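Local structure of uncharacterized protein lp_2219 (Lactobacillus plantarum, 3HFQ) at residues Ala244-His249 and Asp290-Pro295; Gly251-Val256 and Val266-Ala271; Glu297-Val302 and Ala310-Arg315; Gln279-Glu284 and Gly320-Leu325. The protein is of unknown function but folds as a seven-bladed beta-propeller of the lactonase family, so a lactonase-like enzymatic role is possible. The protein carries 1 engineered substitution. All coordinates share one frame; numbering follows the deposited sequence.

Contact 1. Residues Ala244-His249 and Asp290-Pro295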
loop_
_atom_site.group_PDB
_atom_site.type_symbol
_atom_site.label_atom_id
_atom_site.label_comp_id
_atom_site.label_asym_id
_atom_site.label_seq_id
_atom_site.Cartn_x
_atom_site.Cartn_y
_atom_site.Cartn_z
ATOM N N ALA A 244 -6.143 -2.007 -0.395
ATOM C CA ALA A 244 -4.977 -2.217 -1.244
ATOM C C ALA A 244 -5.355 -2.536 -2.679
ATOM O O ALA A 244 -6.430 -3.073 -2.942
ATOM C CB ALA A 244 -4.119 -3.338 -0.675
ATOM N N ILE A 245 -4.465 -2.202 -3.606
ATOM C CA ILE A 245 -4.703 -2.466 -5.019
ATOM C C ILE A 245 -3.389 -2.919 -5.660
ATOM O O ILE A 245 -2.346 -2.293 -5.471
ATOM C CB ILE A 245 -5.282 -1.204 -5.725
ATOM C CG1 ILE A 245 -5.633 -1.525 -7.180
ATOM C CG2 ILE A 245 -4.303 -0.048 -5.635
ATOM C CD1 ILE A 245 -6.528 -0.472 -7.826
ATOM N N ARG A 246 -3.445 -4.027 -6.394
ATOM C CA ARG A 246 -2.253 -4.591 -7.032
ATOM C C ARG A 246 -2.508 -4.968 -8.487
ATOM O O ARG A 246 -3.635 -5.256 -8.873
ATOM C CB ARG A 246 -1.809 -5.849 -6.287
ATOM C CG ARG A 246 -1.640 -5.674 -4.790
ATOM C CD ARG A 246 -0.385 -4.886 -4.455
ATOM N NE ARG A 246 -0.144 -4.898 -3.016
ATOM C CZ ARG A 246 0.860 -4.268 -2.418
ATOM N NH1 ARG A 246 1.729 -3.565 -3.138
ATOM N NH2 ARG A 246 0.998 -4.348 -1.100
ATOM N N LEU A 247 -1.448 -4.989 -9.285
ATOM C CA LEU A 247 -1.569 -5.341 -10.694
ATOM C C LEU A 247 -0.523 -6.401 -11.021
ATOM O O LEU A 247 0.628 -6.292 -10.600
ATOM C CB LEU A 247 -1.339 -4.101 -11.561
ATOM C CG LEU A 247 -1.542 -4.220 -13.072
ATOM C CD1 LEU A 247 -3.023 -4.406 -13.385
ATOM C CD2 LEU A 247 -1.019 -2.957 -13.749
ATOM N N SER A 248 -0.918 -7.428 -11.765
ATOM C CA SER A 248 0.025 -8.482 -12.130
ATOM C C SER A 248 1.138 -7.891 -12.991
ATOM O O SER A 248 0.954 -6.853 -13.625
ATOM C CB SER A 248 -0.693 -9.608 -12.884
ATOM O OG SER A 248 -1.357 -9.117 -14.032
ATOM N N HIS A 249 2.290 -8.554 -13.006
ATOM C CA HIS A 249 3.445 -8.089 -13.767
ATOM C C HIS A 249 3.149 -7.904 -15.254
ATOM O O HIS A 249 3.687 -6.998 -15.889
ATOM C CB HIS A 249 4.610 -9.069 -13.604
ATOM C CG HIS A 249 5.913 -8.551 -14.127
ATOM N ND1 HIS A 249 6.647 -7.583 -13.467
ATOM C CD2 HIS A 249 6.608 -8.848 -15.247
ATOM C CE1 HIS A 249 7.734 -7.313 -14.161
ATOM N NE2 HIS A 249 7.739 -8.064 -15.248
ATOM N N ASP A 290 -4.367 -5.222 3.554
ATOM C CA ASP A 290 -3.295 -5.349 2.571
ATOM C C ASP A 290 -3.126 -6.790 2.114
ATOM O O ASP A 290 -3.546 -7.727 2.793
ATOM C CB ASP A 290 -1.968 -4.823 3.139
ATOM C CG ASP A 290 -0.923 -4.577 2.054
ATOM O OD1 ASP A 290 -1.314 -4.321 0.895
ATOM O OD2 ASP A 290 0.290 -4.619 2.361
ATOM N N PHE A 291 -2.506 -6.944 0.952
ATOM C CA PHE A 291 -2.244 -8.244 0.353
ATOM C C PHE A 291 -1.293 -7.981 -0.803
ATOM O O PHE A 291 -1.064 -6.831 -1.165
ATOM C CB PHE A 291 -3.538 -8.854 -0.206
ATOM C CG PHE A 291 -4.054 -8.163 -1.448
ATOM C CD1 PHE A 291 -4.819 -7.000 -1.354
ATOM C CD2 PHE A 291 -3.729 -8.647 -2.716
ATOM C CE1 PHE A 291 -5.248 -6.331 -2.496
ATOM C CE2 PHE A 291 -4.154 -7.981 -3.870
ATOM C CZ PHE A 291 -4.916 -6.818 -3.757
ATOM N N ASP A 292 -0.734 -9.041 -1.376
ATOM C CA ASP A 292 0.136 -8.890 -2.534
ATOM C C ASP A 292 0.403 -10.240 -3.172
ATOM O O ASP A 292 0.245 -11.282 -2.535
ATOM C CB ASP A 292 1.467 -8.231 -2.152
ATOM C CG ASP A 292 2.213 -7.676 -3.364
ATOM O OD1 ASP A 292 1.610 -7.612 -4.463
ATOM O OD2 ASP A 292 3.394 -7.291 -3.220
ATOM N N LEU A 293 0.776 -10.212 -4.446
ATOM C CA LEU A 293 1.110 -11.430 -5.166
ATOM C C LEU A 293 2.545 -11.718 -4.759
ATOM O O LEU A 293 3.286 -10.794 -4.422
ATOM C CB LEU A 293 1.053 -11.204 -6.682
ATOM C CG LEU A 293 -0.306 -11.122 -7.385
ATOM C CD1 LEU A 293 -1.103 -9.927 -6.882
ATOM C CD2 LEU A 293 -0.070 -11.009 -8.887
ATOM N N ASP A 294 2.941 -12.985 -4.772
ATOM C CA ASP A 294 4.311 -13.326 -4.411
ATOM C C ASP A 294 5.168 -13.045 -5.648
ATOM O O ASP A 294 4.635 -12.765 -6.720
ATOM C CB ASP A 294 4.406 -14.801 -4.013
ATOM C CG ASP A 294 4.373 -15.729 -5.207
ATOM O OD1 ASP A 294 3.408 -15.653 -5.997
ATOM O OD2 ASP A 294 5.314 -16.534 -5.350
ATOM N N PRO A 295 6.504 -13.108 -5.517
ATOM C CA PRO A 295 7.385 -12.847 -6.660
ATOM C C PRO A 295 7.126 -13.697 -7.906
ATOM O O PRO A 295 7.274 -13.213 -9.030
ATOM C CB PRO A 295 8.776 -13.071 -6.073
ATOM C CG PRO A 295 8.600 -12.589 -4.658
ATOM C CD PRO A 295 7.290 -13.247 -4.278
HETATM O O HOH W 1 2.495 -3.768 1.072
#
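R246 reaches across from strand 241-247 and grips the backbone of F291 in strand 290-293. Its NE donates to F291 O at 2.8 Å, in the carbonyl plane, and NH2 adds a weak second bond to the same oxygen. Behind this head the packing is tight. With CG beside its own backbone N (chi1 -52°), R246 brings that CG to 3.5 Å from CE2 of F291, while CE1 of the same ring sits 3.7 Å from CB of A244. D292 stacks its carboxylate over one face of the guanidinium, the planes 17° apart; OD1 lies 3.5 Å from NE but well above the plane, so the pair is electrostatic, not a hydrogen bond. The guanidinium end is more open: R246 and D292 are partly exposed. NH2 forms a salt bridge with D290 OD1 at 3.1 Å, though the hydrogen bond within it is bent and weak. A water accepts from NH2 and donates to D290 OD2, which also binds V337 N. The strands run nearly parallel, 8° apart, as the innermost strands of adjacent propeller blades. Each pairs with the second strand of its own blade, 253-259 or 299-304, and the F291 ring touches Y255 and V300.

Contact 2. Residues Gly251-Val256 and Val266-Ala271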
loop_
_atom_site.group_PDB
_atom_site.type_symbol
_atom_site.label_atom_id
_atom_site.label_comp_id
_atom_site.label_asym_id
_atom_site.label_seq_id
_atom_site.Cartn_x
_atom_site.Cartn_y
_atom_site.Cartn_z
ATOM N N GLY A 251 0.373 -7.022 -16.374
ATOM C CA GLY A 251 -0.626 -5.970 -16.478
ATOM C C GLY A 251 -2.021 -6.425 -16.881
ATOM O O GLY A 251 -2.882 -5.597 -17.165
ATOM N N HIS A 252 -2.257 -7.734 -16.884
ATOM C CA HIS A 252 -3.549 -8.284 -17.288
ATOM C C HIS A 252 -4.611 -8.387 -16.202
ATOM O O HIS A 252 -5.807 -8.426 -16.502
ATOM C CB HIS A 252 -3.344 -9.671 -17.900
ATOM C CG HIS A 252 -2.564 -9.653 -19.177
ATOM N ND1 HIS A 252 -1.644 -10.636 -19.498
ATOM C CD2 HIS A 252 -2.577 -8.798 -20.221
ATOM C CE1 HIS A 252 -1.129 -10.377 -20.684
ATOM N NE2 HIS A 252 -1.678 -9.265 -21.148
ATOM N N PHE A 253 -4.189 -8.443 -14.944
ATOM C CA PHE A 253 -5.148 -8.577 -13.859
ATOM C C PHE A 253 -4.953 -7.599 -12.711
ATOM O O PHE A 253 -3.835 -7.398 -12.232
ATOM C CB PHE A 253 -5.118 -10.017 -13.348
ATOM C CG PHE A 253 -5.531 -11.022 -14.386
ATOM C CD1 PHE A 253 -6.871 -11.190 -14.712
ATOM C CD2 PHE A 253 -4.575 -11.755 -15.081
ATOM C CE1 PHE A 253 -7.256 -12.072 -15.720
ATOM C CE2 PHE A 253 -4.949 -12.641 -16.094
ATOM C CZ PHE A 253 -6.291 -12.798 -16.413
ATOM N N LEU A 254 -6.058 -6.994 -12.283
ATOM C CA LEU A 254 -6.059 -6.025 -11.192
ATOM C C LEU A 254 -6.751 -6.634 -9.976
ATOM O O LEU A 254 -7.771 -7.315 -10.104
ATOM C CB LEU A 254 -6.797 -4.753 -11.619
ATOM C CG LEU A 254 -6.763 -3.539 -10.682
ATOM C CD1 LEU A 254 -5.360 -2.927 -10.682
ATOM C CD2 LEU A 254 -7.771 -2.506 -11.154
ATOM N N TYR A 255 -6.196 -6.388 -8.793
ATOM C CA TYR A 255 -6.765 -6.919 -7.562
ATOM C C TYR A 255 -6.982 -5.804 -6.541
ATOM O O TYR A 255 -6.183 -4.873 -6.458
ATOM C CB TYR A 255 -5.833 -7.989 -6.966
ATOM C CG TYR A 255 -5.519 -9.138 -7.909
ATOM C CD1 TYR A 255 -4.639 -8.970 -8.980
ATOM C CD2 TYR A 255 -6.143 -10.377 -7.761
ATOM C CE1 TYR A 255 -4.400 -10.005 -9.886
ATOM C CE2 TYR A 255 -5.911 -11.417 -8.660
ATOM C CZ TYR A 255 -5.041 -11.224 -9.723
ATOM O OH TYR A 255 -4.845 -12.230 -10.649
ATOM N N VAL A 256 -8.068 -5.890 -5.777
ATOM C CA VAL A 256 -8.341 -4.896 -4.743
ATOM C C VAL A 256 -8.965 -5.587 -3.531
ATOM O O VAL A 256 -9.720 -6.548 -3.682
ATOM C CB VAL A 256 -9.289 -3.775 -5.261
ATOM C CG1 VAL A 256 -10.659 -4.340 -5.591
ATOM C CG2 VAL A 256 -9.403 -2.668 -4.222
ATOM N N VAL A 266 -11.231 -9.458 -8.212
ATOM C CA VAL A 266 -10.307 -9.592 -9.326
ATOM C C VAL A 266 -10.909 -9.029 -10.604
ATOM O O VAL A 266 -12.052 -9.345 -10.959
ATOM C CB VAL A 266 -9.958 -11.072 -9.569
ATOM C CG1 VAL A 266 -8.846 -11.183 -10.594
ATOM C CG2 VAL A 266 -9.561 -11.733 -8.252
ATOM N N PHE A 267 -10.131 -8.202 -11.295
ATOM C CA PHE A 267 -10.574 -7.587 -12.542
ATOM C C PHE A 267 -9.622 -7.901 -13.682
ATOM O O PHE A 267 -8.404 -7.927 -13.499
ATOM C CB PHE A 267 -10.641 -6.059 -12.418
ATOM C CG PHE A 267 -11.638 -5.562 -11.417
ATOM C CD1 PHE A 267 -11.340 -5.553 -10.058
ATOM C CD2 PHE A 267 -12.873 -5.073 -11.841
ATOM C CE1 PHE A 267 -12.252 -5.064 -9.133
ATOM C CE2 PHE A 267 -13.794 -4.580 -10.923
ATOM C CZ PHE A 267 -13.484 -4.574 -9.566
ATOM N N ALA A 268 -10.186 -8.135 -14.860
ATOM C CA ALA A 268 -9.382 -8.384 -16.043
ATOM C C ALA A 268 -9.196 -7.006 -16.672
ATOM O O ALA A 268 -10.166 -6.255 -16.823
ATOM C CB ALA A 268 -10.123 -9.307 -17.005
ATOM N N VAL A 269 -7.957 -6.661 -17.009
ATOM C CA VAL A 269 -7.672 -5.373 -17.632
ATOM C C VAL A 269 -7.658 -5.589 -19.137
ATOM O O VAL A 269 -6.900 -6.416 -19.639
ATOM C CB VAL A 269 -6.286 -4.819 -17.222
ATOM C CG1 VAL A 269 -6.080 -3.451 -17.845
ATOM C CG2 VAL A 269 -6.172 -4.737 -15.709
ATOM N N THR A 270 -8.496 -4.854 -19.855
ATOM C CA THR A 270 -8.542 -5.002 -21.296
ATOM C C THR A 270 -8.153 -3.703 -21.989
ATOM O O THR A 270 -7.440 -2.882 -21.415
ATOM C CB THR A 270 -9.939 -5.484 -21.757
ATOM O OG1 THR A 270 -10.950 -4.585 -21.283
ATOM C CG2 THR A 270 -10.211 -6.882 -21.200
ATOM N N ALA A 271 -8.622 -3.519 -23.218
ATOM C CA ALA A 271 -8.297 -2.335 -24.002
ATOM C C ALA A 271 -8.501 -0.988 -23.311
ATOM O O ALA A 271 -9.487 -0.769 -22.613
ATOM C CB ALA A 271 -9.079 -2.356 -25.312
#
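Segments G251-V256 and V266-A271 contain the facing parts of strands 253-259 and 263-269, a beta hairpin that makes the two middle strands of a propeller blade, joined by backbone ladder and by side chains on both faces. L254 and F267 are the hydrogen-bonded pair: L254 N to F267 O and F267 N to L254 O both measure 2.8 Å. Toward the start of strand 253-259, V269 N donates almost straight (179°) to H252 O. The pairs F253 with A268 and Y255 with V266 are non-hydrogen-bonded and put their side chains on one face, toward the following blade. There Y255 and V266 lie side by side, pointing the same way, and CE2 of the tyrosine ring closes to 3.5 Å on CG1 of the valine. The phenol oxygen goes on to the next blade, where it hydrogen-bonds G320 O and R315 NE. A phenylalanine in place of Y255 would keep the ring against V266 but would probably leave G320 O and R315 NE without their common partner. On the other face L254, F267 and V269 cluster toward strands 200-205 and 210-217 of the preceding blade. CB of L254 meets CB of F267 and CG2 of V269, both at 4.1 Å. The rim of the F267 ring carries the contact: CE1 sits 4.0 Å from CG1 of V256, which approaches near the plane of the ring.

Contact 3. Residues Glu297-Val302 and Ala310-Arg315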
loop_
_atom_site.group_PDB
_atom_site.type_symbol
_atom_site.label_atom_id
_atom_site.label_comp_id
_atom_site.label_asym_id
_atom_site.label_seq_id
_atom_site.Cartn_x
_atom_site.Cartn_y
_atom_site.Cartn_z
ATOM N N GLU A 297 4.279 -14.846 -8.652
ATOM C CA GLU A 297 2.923 -14.457 -9.031
ATOM C C GLU A 297 1.989 -15.652 -9.177
ATOM O O GLU A 297 0.941 -15.560 -9.814
ATOM C CB GLU A 297 2.929 -13.625 -10.319
ATOM C CG GLU A 297 3.658 -12.293 -10.181
ATOM C CD GLU A 297 3.081 -11.204 -11.072
ATOM O OE1 GLU A 297 2.712 -11.503 -12.225
ATOM O OE2 GLU A 297 3.008 -10.044 -10.618
ATOM N N ALA A 298 2.368 -16.771 -8.567
ATOM C CA ALA A 298 1.546 -17.976 -8.606
ATOM C C ALA A 298 0.758 -18.064 -7.300
ATOM O O ALA A 298 -0.020 -18.995 -7.090
ATOM C CB ALA A 298 2.429 -19.208 -8.775
ATOM N N PHE A 299 0.964 -17.079 -6.431
ATOM C CA PHE A 299 0.290 -17.036 -5.138
ATOM C C PHE A 299 -0.066 -15.615 -4.721
ATOM O O PHE A 299 0.482 -14.644 -5.242
ATOM C CB PHE A 299 1.196 -17.620 -4.051
ATOM C CG PHE A 299 1.615 -19.037 -4.299
ATOM C CD1 PHE A 299 0.808 -20.096 -3.898
ATOM C CD2 PHE A 299 2.819 -19.314 -4.938
ATOM C CE1 PHE A 299 1.198 -21.414 -4.131
ATOM C CE2 PHE A 299 3.218 -20.627 -5.177
ATOM C CZ PHE A 299 2.408 -21.677 -4.773
ATOM N N VAL A 300 -0.987 -15.517 -3.769
ATOM C CA VAL A 300 -1.397 -14.242 -3.201
ATOM C C VAL A 300 -1.537 -14.462 -1.702
ATOM O O VAL A 300 -2.060 -15.490 -1.267
ATOM C CB VAL A 300 -2.756 -13.753 -3.735
ATOM C CG1 VAL A 300 -3.230 -12.555 -2.910
ATOM C CG2 VAL A 300 -2.634 -13.359 -5.204
ATOM N N VAL A 301 -1.039 -13.515 -0.920
ATOM C CA VAL A 301 -1.143 -13.587 0.532
ATOM C C VAL A 301 -1.864 -12.332 0.995
ATOM O O VAL A 301 -1.518 -11.229 0.584
ATOM C CB VAL A 301 0.252 -13.646 1.204
ATOM C CG1 VAL A 301 0.119 -13.466 2.716
ATOM C CG2 VAL A 301 0.911 -14.976 0.896
ATOM N N VAL A 302 -2.880 -12.507 1.832
ATOM C CA VAL A 302 -3.642 -11.385 2.359
ATOM C C VAL A 302 -3.638 -11.483 3.879
ATOM O O VAL A 302 -3.579 -12.582 4.430
ATOM C CB VAL A 302 -5.119 -11.414 1.870
ATOM C CG1 VAL A 302 -5.781 -12.713 2.288
ATOM C CG2 VAL A 302 -5.893 -10.222 2.444
ATOM N N ALA A 310 -3.758 -14.578 8.401
ATOM C CA ALA A 310 -3.338 -14.380 7.026
ATOM C C ALA A 310 -3.894 -15.547 6.223
ATOM O O ALA A 310 -4.136 -16.627 6.768
ATOM C CB ALA A 310 -1.816 -14.346 6.938
ATOM N N THR A 311 -4.096 -15.326 4.932
ATOM C CA THR A 311 -4.644 -16.353 4.056
ATOM C C THR A 311 -3.794 -16.489 2.805
ATOM O O THR A 311 -3.339 -15.491 2.241
ATOM C CB THR A 311 -6.089 -16.001 3.648
ATOM O OG1 THR A 311 -6.883 -15.817 4.828
ATOM C CG2 THR A 311 -6.701 -17.113 2.803
ATOM N N LEU A 312 -3.579 -17.730 2.380
ATOM C CA LEU A 312 -2.783 -18.013 1.191
ATOM C C LEU A 312 -3.664 -18.537 0.066
ATOM O O LEU A 312 -4.483 -19.435 0.279
ATOM C CB LEU A 312 -1.707 -19.063 1.503
ATOM C CG LEU A 312 -0.897 -19.553 0.295
ATOM C CD1 LEU A 312 -0.010 -18.429 -0.219
ATOM C CD2 LEU A 312 -0.046 -20.752 0.683
ATOM N N TYR A 313 -3.489 -17.972 -1.126
ATOM C CA TYR A 313 -4.237 -18.396 -2.307
ATOM C C TYR A 313 -3.282 -18.838 -3.392
ATOM O O TYR A 313 -2.135 -18.396 -3.446
ATOM C CB TYR A 313 -5.039 -17.256 -2.943
ATOM C CG TYR A 313 -6.017 -16.542 -2.067
ATOM C CD1 TYR A 313 -5.665 -15.353 -1.433
ATOM C CD2 TYR A 313 -7.326 -17.005 -1.932
ATOM C CE1 TYR A 313 -6.588 -14.642 -0.683
ATOM C CE2 TYR A 313 -8.258 -16.304 -1.180
ATOM C CZ TYR A 313 -7.883 -15.117 -0.568
ATOM O OH TYR A 313 -8.800 -14.392 0.149
ATOM N N ALA A 314 -3.777 -19.701 -4.268
ATOM C CA ALA A 314 -3.014 -20.129 -5.416
ATOM C C ALA A 314 -3.602 -19.197 -6.472
ATOM O O ALA A 314 -4.787 -18.865 -6.410
ATOM C CB ALA A 314 -3.322 -21.578 -5.762
ATOM N N ARG A 315 -2.787 -18.758 -7.418
ATOM C CA ARG A 315 -3.261 -17.867 -8.470
ATOM C C ARG A 315 -2.935 -18.455 -9.839
ATOM O O ARG A 315 -1.785 -18.783 -10.113
ATOM C CB ARG A 315 -2.598 -16.489 -8.337
ATOM C CG ARG A 315 -2.837 -15.572 -9.539
ATOM C CD ARG A 315 -2.156 -14.208 -9.379
ATOM N NE ARG A 315 -2.419 -13.349 -10.530
ATOM C CZ ARG A 315 -1.722 -13.364 -11.663
ATOM N NH1 ARG A 315 -0.693 -14.190 -11.813
ATOM N NH2 ARG A 315 -2.072 -12.564 -12.661
#
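V300 and V302 pair with Y313 and T311 across the second and third strands of a propeller blade, and the main-chain N and O of both hydrogen-bonded pairs are satisfied across the contact. V302 N gives to T311 O at 3.0 Å and T311 N returns to V302 O at 2.8 Å. At the next hydrogen-bonded pair, two residues along, Y313 N binds V300 O at 2.9 Å, and the return bond from V300 N to Y313 O is longer at 3.1 Å. R315 N closes the ladder on A298 O. Beyond it the R315 side chain is extended from CG to NE, and NH1 at its end donates to E297 O; that oxygen lies 2.9 Å away, near the guanidinium plane, and the N-H...O angle is 151°. An alanine in place of R315 would probably leave E297 O without this donor and the Y255 hydroxyl without one of its partners. The E297 carboxylate is held elsewhere, OE2 by H249 N, with no N-H of R315 aimed at it. The hydroxyls of Y313 and T311 bind S282 O and T283 O. Apolar contacts fill the rest: CG1 of V302 meets CE1 of Y313 at 3.6 Å, and CG2 of V301 meets CD1 of L312 at 3.7 Å. The chemistry implies a division of labour: main-chain bonds, with one from the R315 guanidinium, hold the hairpin, while the hydroxyls of Y313 and T311 and NE of R315 tie it to the preceding blade.

Contact 4. Residues Gln279-Glu284 and Gly320-Leu325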
loop_
_atom_site.group_PDB
_atom_site.type_symbol
_atom_site.label_atom_id
_atom_site.label_comp_id
_atom_site.label_asym_id
_atom_site.label_seq_id
_atom_site.Cartn_x
_atom_site.Cartn_y
_atom_site.Cartn_z
ATOM N N GLN A 279 -14.010 -12.065 -10.451
ATOM C CA GLN A 279 -14.057 -12.863 -9.229
ATOM C C GLN A 279 -14.082 -12.059 -7.927
ATOM O O GLN A 279 -13.479 -10.993 -7.820
ATOM C CB GLN A 279 -12.873 -13.846 -9.186
ATOM C CG GLN A 279 -12.787 -14.659 -7.884
ATOM C CD GLN A 279 -11.620 -15.640 -7.851
ATOM O OE1 GLN A 279 -10.526 -15.343 -8.330
ATOM N NE2 GLN A 279 -11.846 -16.809 -7.258
ATOM N N GLN A 280 -14.810 -12.592 -6.950
ATOM C CA GLN A 280 -14.921 -12.024 -5.609
ATOM C C GLN A 280 -14.633 -13.223 -4.706
ATOM O O GLN A 280 -15.384 -14.197 -4.718
ATOM C CB GLN A 280 -16.341 -11.514 -5.335
ATOM C CG GLN A 280 -16.706 -10.184 -5.990
ATOM C CD GLN A 280 -16.187 -8.976 -5.229
ATOM O OE1 GLN A 280 -16.506 -7.833 -5.571
ATOM N NE2 GLN A 280 -15.384 -9.217 -4.193
ATOM N N ILE A 281 -13.548 -13.169 -3.939
ATOM C CA ILE A 281 -13.201 -14.288 -3.066
ATOM C C ILE A 281 -12.918 -13.835 -1.640
ATOM O O ILE A 281 -12.168 -12.887 -1.410
ATOM C CB ILE A 281 -11.987 -15.067 -3.634
ATOM C CG1 ILE A 281 -11.693 -16.294 -2.768
ATOM C CG2 ILE A 281 -10.773 -14.147 -3.731
ATOM C CD1 ILE A 281 -10.746 -17.284 -3.417
ATOM N N SER A 282 -13.540 -14.513 -0.680
ATOM C CA SER A 282 -13.369 -14.173 0.725
ATOM C C SER A 282 -11.909 -14.220 1.157
ATOM O O SER A 282 -11.138 -15.050 0.674
ATOM C CB SER A 282 -14.181 -15.135 1.598
ATOM O OG SER A 282 -13.928 -14.911 2.974
ATOM N N THR A 283 -11.539 -13.325 2.070
ATOM C CA THR A 283 -10.179 -13.285 2.592
ATOM C C THR A 283 -10.070 -14.163 3.844
ATOM O O THR A 283 -9.014 -14.242 4.469
ATOM C CB THR A 283 -9.747 -11.842 2.932
ATOM O OG1 THR A 283 -10.646 -11.273 3.893
ATOM C CG2 THR A 283 -9.746 -10.982 1.670
ATOM N N GLU A 284 -11.169 -14.832 4.190
ATOM C CA GLU A 284 -11.220 -15.722 5.353
ATOM C C GLU A 284 -10.848 -15.022 6.661
ATOM O O GLU A 284 -10.166 -15.593 7.521
ATOM C CB GLU A 284 -10.297 -16.924 5.142
ATOM C CG GLU A 284 -10.611 -17.775 3.915
ATOM C CD GLU A 284 -12.046 -18.281 3.886
ATOM O OE1 GLU A 284 -12.635 -18.500 4.968
ATOM O OE2 GLU A 284 -12.582 -18.473 2.776
ATOM N N GLY A 320 -5.826 -15.566 -13.992
ATOM C CA GLY A 320 -5.744 -14.568 -12.939
ATOM C C GLY A 320 -6.611 -14.857 -11.724
ATOM O O GLY A 320 -6.534 -14.148 -10.719
ATOM N N LYS A 321 -7.430 -15.900 -11.796
ATOM C CA LYS A 321 -8.308 -16.230 -10.679
ATOM C C LYS A 321 -7.598 -16.883 -9.496
ATOM O O LYS A 321 -6.522 -17.467 -9.635
ATOM C CB LYS A 321 -9.473 -17.097 -11.164
ATOM C CG LYS A 321 -10.392 -16.342 -12.125
ATOM C CD LYS A 321 -11.668 -17.109 -12.432
ATOM C CE LYS A 321 -12.601 -16.272 -13.298
ATOM N NZ LYS A 321 -13.875 -16.982 -13.609
ATOM N N LEU A 322 -8.218 -16.775 -8.325
ATOM C CA LEU A 322 -7.644 -17.311 -7.097
ATOM C C LEU A 322 -8.447 -18.455 -6.485
ATOM O O LEU A 322 -9.643 -18.604 -6.738
ATOM C CB LEU A 322 -7.527 -16.182 -6.064
ATOM C CG LEU A 322 -6.940 -14.846 -6.542
ATOM C CD1 LEU A 322 -7.055 -13.805 -5.427
ATOM C CD2 LEU A 322 -5.491 -15.032 -6.966
ATOM N N SER A 323 -7.772 -19.263 -5.675
ATOM C CA SER A 323 -8.414 -20.372 -4.981
ATOM C C SER A 323 -7.698 -20.562 -3.650
ATOM O O SER A 323 -6.467 -20.514 -3.578
ATOM C CB SER A 323 -8.364 -21.660 -5.817
ATOM O OG SER A 323 -7.040 -22.128 -5.987
ATOM N N LEU A 324 -8.483 -20.759 -2.596
ATOM C CA LEU A 324 -7.953 -20.934 -1.251
ATOM C C LEU A 324 -7.011 -22.123 -1.081
ATOM O O LEU A 324 -7.279 -23.218 -1.572
ATOM C CB LEU A 324 -9.114 -21.068 -0.260
ATOM C CG LEU A 324 -8.776 -21.252 1.222
ATOM C CD1 LEU A 324 -7.997 -20.046 1.721
ATOM C CD2 LEU A 324 -10.059 -21.424 2.025
ATOM N N LEU A 325 -5.906 -21.897 -0.372
ATOM C CA LEU A 325 -4.936 -22.953 -0.094
ATOM C C LEU A 325 -4.821 -23.151 1.411
ATOM O O LEU A 325 -4.868 -24.276 1.908
ATOM C CB LEU A 325 -3.555 -22.599 -0.660
ATOM C CG LEU A 325 -3.331 -22.800 -2.160
ATOM C CD1 LEU A 325 -1.918 -22.351 -2.519
ATOM C CD2 LEU A 325 -3.530 -24.275 -2.522
#
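Strands 279-282 and 322-325 run nearly parallel, 14° apart, with axes 8.3 Å from each other, too far for backbone pairing, so side chains must bridge them. Q279 does most of this. Its chain is extended, with CG anti to the backbone N (chi1 176°), and the amide at its end docks on both polar backbone atoms of L322. OE1 accepts from L322 N at 2.7 Å, in the amide plane and on a lone pair, and the bond is almost straight at 172°. NE2 gives to L322 O at 2.9 Å, with that oxygen close to the plane of the amide. One residue thus supplies what a neighbouring strand would otherwise offer to the main chain of L322, and the paired bonds fix the rotation of the amide. OE1 also lies 3.4 Å from CA of K321. Next along, I281 packs beside the carbonyl that Q279 NE2 grips: its CD1 is 3.7 Å from L322 O, and its CG2 meets CD1 of L322 at 4.1 Å, the two side chains crossing at about a right angle. The far end is more open, where CG of E284 rests 4.1 Å from CD1 of L324. Here the chain turns away in an ST turn, S282 OG accepting from E284 N at 3.0 Å. L322 also packs inward on L264, V300 and R315. This is the arrangement of a beta-propeller at its outer edge, where side chains, not backbone pairing, join the outermost strands of consecutive blades.

How the contacts relate
All four contacts belong to two consecutive four-stranded blades, spanning residues 241-282 and 290-330. Contacts 2 and 3 are hairpins within one blade each, about 16 Å apart between centres; contacts 1 and 4 join the blades to each other, at the innermost and outermost strands, about 13 Å apart. Contact 1 lies about 9 Å from the centre of the chain and contact 4 about 19 Å. Along the chain, contact 2 comes before contact 3, while the segments of contacts 1 and 4 alternate around them. Y255, R315 and G320 link contacts 2, 3 and 4 directly, so polar bonds help join the two blades between the inner contact 1 and the outer contact 4.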